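Local coordinates for protein acyl-coenzyme A oxidase acox-1.1 (Caenorhabditis elegans, PDB 5K3H) that catalyses, with FAD and O2, the desaturation of acyl-CoA to the (2E)-enoyl-CoA, the first step of peroxisomal beta-oxidation, at residues A23-H28 with L615-F620; R77-L82 with E104-E109; F218-R223 with L253-Y258. One frame throughout, in Å; residues are numbered along the deposited sequence.

Contact 1: residues A23-H28 with L615-F620; sequences ATFDTH and LDSWEF
D26 N-caps helix 27-35, and the contact sets this capped helix start against the turn that follows helix 590-616, far along the chain. D26 OD1 accepts a weak capping bond from H28 N at 3.0 Å and also pairs with K6. On the other side a type I turn runs from D616 to E619, which has a positive phi of 52°. The backbones come closest at T27 and S617, whose CA atoms are 4.8 Å apart. There S617 OG, anti to its own carbonyl carbon, lies 3.3 Å from T27 CB and also touches T27 CG2. The same oxygen meets the F25 ring at its edge, in plane, 3.5 Å from CE2. Its hydrogen bond goes to S613 O, while T27 OG1 bonds to K6 N, so these approaches across the contact are packing. The polar link is made by H28, whose ND1 donates to E619 OE2 at 3.1 Å with a bent N-H...O angle of 141°. OE2 offers its syn lone pair and sits nearly in the imidazole plane, while the ring and carboxylate planes stand 75° apart. The E619 chain is extended beyond CG, and OE1 forms a salt bridge with R45. With a histidine on one oxygen and an arginine on the other, the carboxylate is gripped at both ends and probably stays ionised, which in turn would tend to stabilise a protonated H28.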
# COMPACT_ATOMS: atom_id res chain seq x y z
N ALA B 23 -26.91 -14.40 10.64
CA ALA B 23 -26.28 -14.12 11.93
C ALA B 23 -26.80 -15.07 13.01
O ALA B 23 -28.00 -15.33 13.10
CB ALA B 23 -26.51 -12.67 12.36
N THR B 24 -25.89 -15.56 13.84
CA THR B 24 -26.21 -16.40 14.99
C THR B 24 -26.12 -15.64 16.30
O THR B 24 -26.17 -16.26 17.37
CB THR B 24 -25.23 -17.54 15.06
OG1 THR B 24 -23.96 -16.98 15.39
CG2 THR B 24 -25.12 -18.22 13.71
N PHE B 25 -25.96 -14.31 16.25
CA PHE B 25 -25.80 -13.50 17.45
C PHE B 25 -26.36 -12.11 17.20
O PHE B 25 -26.49 -11.66 16.05
CB PHE B 25 -24.33 -13.40 17.89
CG PHE B 25 -23.44 -12.71 16.88
CD1 PHE B 25 -22.84 -13.43 15.85
CD2 PHE B 25 -23.20 -11.35 16.96
CE1 PHE B 25 -22.05 -12.80 14.93
CE2 PHE B 25 -22.41 -10.70 16.03
CZ PHE B 25 -21.83 -11.42 15.03
N ASP B 26 -26.64 -11.43 18.31
CA ASP B 26 -27.22 -10.09 18.33
C ASP B 26 -26.11 -9.04 18.17
O ASP B 26 -25.24 -8.91 19.04
CB ASP B 26 -27.97 -9.93 19.66
CG ASP B 26 -28.51 -8.53 19.89
OD1 ASP B 26 -28.40 -7.65 19.01
OD2 ASP B 26 -29.03 -8.30 21.01
N THR B 27 -26.16 -8.26 17.10
CA THR B 27 -25.04 -7.35 16.83
C THR B 27 -24.99 -6.18 17.80
O THR B 27 -23.90 -5.62 18.01
CB THR B 27 -25.09 -6.84 15.37
OG1 THR B 27 -26.30 -6.11 15.12
CG2 THR B 27 -24.99 -7.99 14.38
N HIS B 28 -26.11 -5.80 18.43
CA HIS B 28 -26.04 -4.83 19.53
C HIS B 28 -25.18 -5.37 20.67
O HIS B 28 -24.46 -4.60 21.32
CB HIS B 28 -27.44 -4.49 20.08
CG HIS B 28 -28.25 -3.55 19.25
ND1 HIS B 28 -27.72 -2.82 18.20
CD2 HIS B 28 -29.56 -3.22 19.31
CE1 HIS B 28 -28.67 -2.08 17.65
NE2 HIS B 28 -29.79 -2.30 18.31
N LEU B 615 -18.83 -7.55 11.14
CA LEU B 615 -18.40 -6.21 10.78
C LEU B 615 -19.48 -5.17 11.04
O LEU B 615 -19.16 -4.05 11.44
CB LEU B 615 -17.96 -6.18 9.32
CG LEU B 615 -16.72 -7.04 9.05
CD1 LEU B 615 -16.64 -7.34 7.56
CD2 LEU B 615 -15.44 -6.36 9.57
N ASP B 616 -20.76 -5.52 10.82
CA ASP B 616 -21.85 -4.63 11.21
C ASP B 616 -21.81 -4.30 12.70
O ASP B 616 -22.29 -3.24 13.10
CB ASP B 616 -23.22 -5.24 10.93
CG ASP B 616 -23.59 -5.23 9.48
OD1 ASP B 616 -23.09 -4.37 8.72
OD2 ASP B 616 -24.47 -6.06 9.12
N SER B 617 -21.30 -5.21 13.53
CA SER B 617 -21.30 -4.99 14.97
C SER B 617 -20.44 -3.80 15.38
O SER B 617 -20.57 -3.33 16.51
CB SER B 617 -20.86 -6.25 15.70
OG SER B 617 -21.79 -7.31 15.50
N TRP B 618 -19.53 -3.34 14.52
CA TRP B 618 -18.80 -2.12 14.84
C TRP B 618 -19.65 -0.87 14.67
O TRP B 618 -19.24 0.21 15.12
CB TRP B 618 -17.56 -2.04 13.96
CG TRP B 618 -16.60 -3.07 14.32
CD1 TRP B 618 -16.73 -4.41 14.09
CD2 TRP B 618 -15.35 -2.89 14.96
NE1 TRP B 618 -15.62 -5.08 14.57
CE2 TRP B 618 -14.76 -4.16 15.10
CE3 TRP B 618 -14.65 -1.77 15.42
CZ2 TRP B 618 -13.51 -4.34 15.69
CZ3 TRP B 618 -13.40 -1.96 16.00
CH2 TRP B 618 -12.85 -3.23 16.13
N GLU B 619 -20.79 -1.00 13.99
CA GLU B 619 -21.83 0.01 13.88
C GLU B 619 -21.28 1.36 13.42
O GLU B 619 -21.30 2.36 14.15
CB GLU B 619 -22.60 0.09 15.20
CG GLU B 619 -23.35 -1.21 15.44
CD GLU B 619 -24.24 -1.14 16.62
OE1 GLU B 619 -23.88 -0.45 17.60
OE2 GLU B 619 -25.32 -1.75 16.56
N PHE B 620 -20.78 1.35 12.18
CA PHE B 620 -20.36 2.57 11.48
C PHE B 620 -21.48 3.03 10.55
O PHE B 620 -21.88 2.30 9.64
CB PHE B 620 -19.10 2.33 10.66
CG PHE B 620 -17.95 1.81 11.45
CD1 PHE B 620 -17.55 2.45 12.63
CD2 PHE B 620 -17.24 0.71 11.02
CE1 PHE B 620 -16.49 1.98 13.36
CE2 PHE B 620 -16.18 0.24 11.76
CZ PHE B 620 -15.82 0.88 12.93

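Contact 2: residues R77-L82 with E104-E109; sequences RKLTVL and EVLGIE
K78 and V105 mark the nearest backbone approach, 7.3 Å between CA atoms, where one face of helix 68-85 meets the C-terminal end of helix 97-105 and the residues after it. Beyond L106 the chain leaves helical geometry at G107, whose phi of 83° and psi of -160° would press a CB into the preceding carbonyl O, reason enough for glycine at this position. K78 bridges the gap with a long side chain: CG is anti to the carbonyl carbon, the chain bends at chi3 (-81°), and NZ reaches V105 O at 2.9 Å. The ammonium group approaches nearly along the C=O axis. K78 and V105 run alongside each other, pointing opposite ways, so that K78 CB also packs 4.0 Å from V105 CG1. The charge of the ammonium group is met by a salt bridge to D59, which is probably the stronger hold on this buried group. Both segments belong to the N-terminal helical region of the acyl-CoA oxidase fold, and the rest of their interface is aliphatic. L82 points at V105 tip to tip, its CG 4.0 Å from V105 CG1. L82 CD1 meets L106 CD1 at 3.9 Å, again tip to tip. L79 arrives differently: with CG anti to its backbone N, it crosses L106 at about a right angle and puts CD1 3.9 Å from the same L106 CD1. That single methyl is thus met by two leucines about one helix turn apart, while V105 CG1 touches both K78 CB and L82 CG. L51 of helix 38-52 covers V105, and L101 packs on L82. Elsewhere on helix 68-85, T80 OG1 donates to R77 O at 2.7 Å, and Y661 of the second subunit packs on both R77 and T80.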
# COMPACT_ATOMS: atom_id res chain seq x y z
N ARG B 77 -14.75 24.87 9.29
CA ARG B 77 -16.18 25.13 9.42
C ARG B 77 -16.83 24.21 10.45
O ARG B 77 -17.39 24.68 11.45
CB ARG B 77 -16.85 24.97 8.05
CG ARG B 77 -18.28 25.46 7.99
CD ARG B 77 -18.94 25.11 6.66
NE ARG B 77 -19.14 23.68 6.46
CZ ARG B 77 -20.06 22.95 7.12
NH1 ARG B 77 -20.85 23.52 8.02
NH2 ARG B 77 -20.17 21.65 6.88
N LYS B 78 -16.75 22.89 10.22
CA LYS B 78 -17.36 21.92 11.13
C LYS B 78 -16.77 21.99 12.53
O LYS B 78 -17.48 21.81 13.53
CB LYS B 78 -17.20 20.50 10.58
CG LYS B 78 -17.93 20.30 9.29
CD LYS B 78 -18.05 18.85 8.92
CE LYS B 78 -16.74 18.39 8.30
NZ LYS B 78 -16.93 17.12 7.54
N LEU B 79 -15.47 22.27 12.63
CA LEU B 79 -14.84 22.34 13.94
C LEU B 79 -15.46 23.44 14.79
O LEU B 79 -15.75 23.23 15.98
CB LEU B 79 -13.34 22.54 13.76
CG LEU B 79 -12.38 22.31 14.92
CD1 LEU B 79 -12.60 20.94 15.53
CD2 LEU B 79 -10.96 22.41 14.37
N THR B 80 -15.69 24.63 14.22
CA THR B 80 -16.29 25.71 15.00
C THR B 80 -17.72 25.37 15.42
O THR B 80 -18.13 25.65 16.55
CB THR B 80 -16.25 27.03 14.23
OG1 THR B 80 -16.97 26.89 13.01
CG2 THR B 80 -14.83 27.49 13.94
N VAL B 81 -18.50 24.74 14.53
CA VAL B 81 -19.84 24.31 14.92
C VAL B 81 -19.77 23.31 16.06
O VAL B 81 -20.59 23.36 16.99
CB VAL B 81 -20.60 23.74 13.71
CG1 VAL B 81 -21.98 23.30 14.14
CG2 VAL B 81 -20.66 24.77 12.60
N LEU B 82 -18.80 22.38 16.02
CA LEU B 82 -18.64 21.41 17.11
C LEU B 82 -18.43 22.10 18.46
O LEU B 82 -19.16 21.84 19.41
CB LEU B 82 -17.48 20.46 16.84
CG LEU B 82 -17.68 19.20 16.00
CD1 LEU B 82 -16.35 18.38 15.98
CD2 LEU B 82 -18.87 18.34 16.46
N GLU B 104 -17.38 10.69 13.13
CA GLU B 104 -18.58 11.00 12.34
C GLU B 104 -18.43 12.34 11.63
O GLU B 104 -18.68 12.46 10.42
CB GLU B 104 -19.82 11.06 13.24
CG GLU B 104 -20.41 9.73 13.68
CD GLU B 104 -21.65 9.34 12.88
OE1 GLU B 104 -22.19 10.17 12.12
OE2 GLU B 104 -22.06 8.16 12.99
N VAL B 105 -18.05 13.38 12.37
CA VAL B 105 -18.07 14.74 11.85
C VAL B 105 -16.77 15.07 11.11
O VAL B 105 -16.81 15.46 9.95
CB VAL B 105 -18.37 15.74 13.00
CG1 VAL B 105 -18.22 17.19 12.58
CG2 VAL B 105 -19.80 15.53 13.49
N LEU B 106 -15.62 14.83 11.73
CA LEU B 106 -14.37 15.30 11.15
C LEU B 106 -13.69 14.26 10.26
O LEU B 106 -12.98 14.64 9.32
CB LEU B 106 -13.42 15.77 12.26
CG LEU B 106 -13.90 16.98 13.11
CD1 LEU B 106 -13.00 17.29 14.31
CD2 LEU B 106 -14.09 18.26 12.27
N GLY B 107 -13.92 12.96 10.50
CA GLY B 107 -13.38 11.93 9.64
C GLY B 107 -11.94 11.56 9.98
O GLY B 107 -11.45 11.79 11.08
N ILE B 108 -11.27 10.95 9.01
CA ILE B 108 -9.91 10.45 9.21
C ILE B 108 -8.82 11.29 8.53
O ILE B 108 -7.63 11.07 8.83
CB ILE B 108 -9.77 8.97 8.79
CG1 ILE B 108 -10.07 8.77 7.30
CG2 ILE B 108 -10.66 8.10 9.66
CD1 ILE B 108 -9.75 7.37 6.80
N GLU B 109 -9.18 12.23 7.65
CA GLU B 109 -8.16 12.95 6.89
C GLU B 109 -7.51 14.10 7.67
O GLU B 109 -6.58 14.72 7.14
CB GLU B 109 -8.74 13.47 5.58
CG GLU B 109 -9.34 12.36 4.70
CD GLU B 109 -9.66 12.78 3.27
OE1 GLU B 109 -8.97 13.70 2.77
OE2 GLU B 109 -10.59 12.21 2.65

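Contact 3: residues F218-R223 with L253-Y258; sequences FMVPLR and LGFNNY
Y258 has CG anti to its backbone N (chi1 -174°), which extends the phenol across to segment 218-223, while V220 holds CG1 anti to its own N (chi1 -177°) and so presents that methyl to the incoming rings. The two backbones stay well apart, with CA atoms of V220 and Y258 9.4 Å from each other, so side chains span the gap. V220 CG1 lies 3.7 Å from Y258 CE2 and 3.8 Å from F255 CE1, a methyl shared by two rings; it crosses Y258 obliquely but meets F255 tip to tip. Past V220 the phenol continues to P221, and Y258 OH comes within 2.4 Å of P221 O, very short for a hydrogen bond. P221 CG also touches the hydroxyl oxygen, at 3.7 Å. An alanine in place of Y258 would remove the hydroxyl at P221 O and the ring against V220, and would probably loosen the hold between the two segments. Further along, L222 and L253 cross at about a right angle, with the two CD2 atoms 4.0 Å apart. L253, whose side chain lies about 5 Å from that of A150, brings this packing close to a residue that binds FAD. N257 and Y258 both face L178 in a G1 beta bulge, which starts strand 258-261. Within the beta domain, L253 and F255 come from the three-stranded sheet, while Y258 belongs to the mixed sheet that also holds strand 211-221: V220 and F255 pack on L178 of strand 175-179, V220 also rests on V202 of strand 199-208, and strand 234-238 adds I234 against F255 and Y258 and I236 against L222.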
# COMPACT_ATOMS: atom_id res chain seq x y z
N PHE B 218 9.36 23.15 26.30
CA PHE B 218 9.14 24.57 26.55
C PHE B 218 7.83 24.99 25.90
O PHE B 218 7.53 24.60 24.76
CB PHE B 218 10.28 25.46 25.99
CG PHE B 218 11.65 25.09 26.51
CD1 PHE B 218 12.19 25.74 27.61
CD2 PHE B 218 12.36 24.03 25.95
CE1 PHE B 218 13.42 25.40 28.10
CE2 PHE B 218 13.61 23.70 26.44
CZ PHE B 218 14.13 24.37 27.52
N MET B 219 7.07 25.81 26.60
CA MET B 219 5.92 26.46 25.98
C MET B 219 6.44 27.60 25.12
O MET B 219 7.24 28.41 25.59
CB MET B 219 4.94 26.96 27.05
CG MET B 219 3.73 27.69 26.48
SD MET B 219 2.74 26.64 25.37
CE MET B 219 1.93 25.63 26.59
N VAL B 220 6.05 27.62 23.85
CA VAL B 220 6.59 28.57 22.88
C VAL B 220 5.46 29.24 22.11
O VAL B 220 4.69 28.56 21.43
CB VAL B 220 7.57 27.90 21.89
CG1 VAL B 220 8.16 28.95 20.96
CG2 VAL B 220 8.67 27.18 22.63
N PRO B 221 5.28 30.56 22.23
CA PRO B 221 4.37 31.27 21.32
C PRO B 221 4.98 31.37 19.94
O PRO B 221 6.16 31.70 19.78
CB PRO B 221 4.21 32.65 21.95
CG PRO B 221 5.35 32.82 22.85
CD PRO B 221 5.84 31.46 23.27
N LEU B 222 4.15 31.10 18.93
CA LEU B 222 4.58 31.05 17.54
C LEU B 222 4.06 32.19 16.70
O LEU B 222 4.77 32.69 15.84
CB LEU B 222 4.12 29.73 16.89
CG LEU B 222 4.45 28.46 17.64
CD1 LEU B 222 3.76 27.28 16.95
CD2 LEU B 222 5.96 28.30 17.72
N ARG B 223 2.80 32.57 16.90
CA ARG B 223 2.13 33.60 16.12
C ARG B 223 1.40 34.55 17.06
O ARG B 223 1.00 34.17 18.17
CB ARG B 223 1.13 33.00 15.13
CG ARG B 223 1.75 32.15 14.04
CD ARG B 223 0.69 31.35 13.29
NE ARG B 223 1.24 30.55 12.21
CZ ARG B 223 1.33 30.94 10.94
NH1 ARG B 223 0.88 32.14 10.58
NH2 ARG B 223 1.86 30.12 10.03
N LEU B 253 9.52 24.60 11.45
CA LEU B 253 9.68 25.66 12.44
C LEU B 253 11.15 25.88 12.73
O LEU B 253 11.86 24.94 13.13
CB LEU B 253 8.96 25.31 13.74
CG LEU B 253 9.17 26.18 14.99
CD1 LEU B 253 8.69 27.61 14.77
CD2 LEU B 253 8.47 25.54 16.19
N GLY B 254 11.60 27.13 12.58
CA GLY B 254 12.95 27.51 12.93
C GLY B 254 12.95 28.74 13.80
O GLY B 254 12.07 29.60 13.72
N PHE B 255 13.94 28.81 14.68
CA PHE B 255 14.12 29.92 15.62
C PHE B 255 15.43 30.63 15.30
O PHE B 255 16.47 29.98 15.11
CB PHE B 255 14.17 29.44 17.06
CG PHE B 255 13.03 28.57 17.45
CD1 PHE B 255 11.80 29.14 17.80
CD2 PHE B 255 13.17 27.19 17.47
CE1 PHE B 255 10.73 28.34 18.16
CE2 PHE B 255 12.11 26.37 17.83
CZ PHE B 255 10.88 26.95 18.18
N ASN B 256 15.38 31.97 15.28
CA ASN B 256 16.59 32.81 15.18
C ASN B 256 16.77 33.51 16.52
O ASN B 256 16.26 34.61 16.72
CB ASN B 256 16.46 33.81 14.02
CG ASN B 256 17.74 34.60 13.79
OD1 ASN B 256 18.81 34.25 14.29
ND2 ASN B 256 17.64 35.66 12.95
N ASN B 257 17.49 32.86 17.43
CA ASN B 257 17.75 33.37 18.78
C ASN B 257 16.48 33.93 19.42
O ASN B 257 16.39 35.10 19.80
CB ASN B 257 18.89 34.40 18.75
CG ASN B 257 20.26 33.75 18.45
OD1 ASN B 257 20.69 32.81 19.14
ND2 ASN B 257 20.94 34.25 17.40
N TYR B 258 15.46 33.05 19.51
CA TYR B 258 14.11 33.42 19.94
C TYR B 258 13.97 33.28 21.45
O TYR B 258 14.13 32.18 21.99
CB TYR B 258 13.09 32.53 19.23
CG TYR B 258 11.63 32.86 19.44
CD1 TYR B 258 11.02 33.91 18.77
CD2 TYR B 258 10.86 32.09 20.31
CE1 TYR B 258 9.67 34.19 18.96
CE2 TYR B 258 9.53 32.36 20.51
CZ TYR B 258 8.93 33.41 19.84
OH TYR B 258 7.59 33.66 20.05

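In the fold
All three contacts are buried, with no exposed residue among those that touch, yet they share no helix or strand. Contacts 1 and 2 lie in helical parts, their centres 26 Å apart and nearest atoms about 6 Å. E104 of contact 2 reaches S621 and R623, which links the two neighbourhoods. Contact 3 stands across the chain's centre from contact 1, 50 Å between centres, and joins strand 211-221 to strand 251-255 of a second sheet and to Y258 of its own sheet. The chemistry follows: a histidine-carboxylate hydrogen bond backed by outside salt bridges, leucine-valine packing with one lysine, and aromatic-aliphatic packing with a phenol oxygen close to a backbone carbonyl.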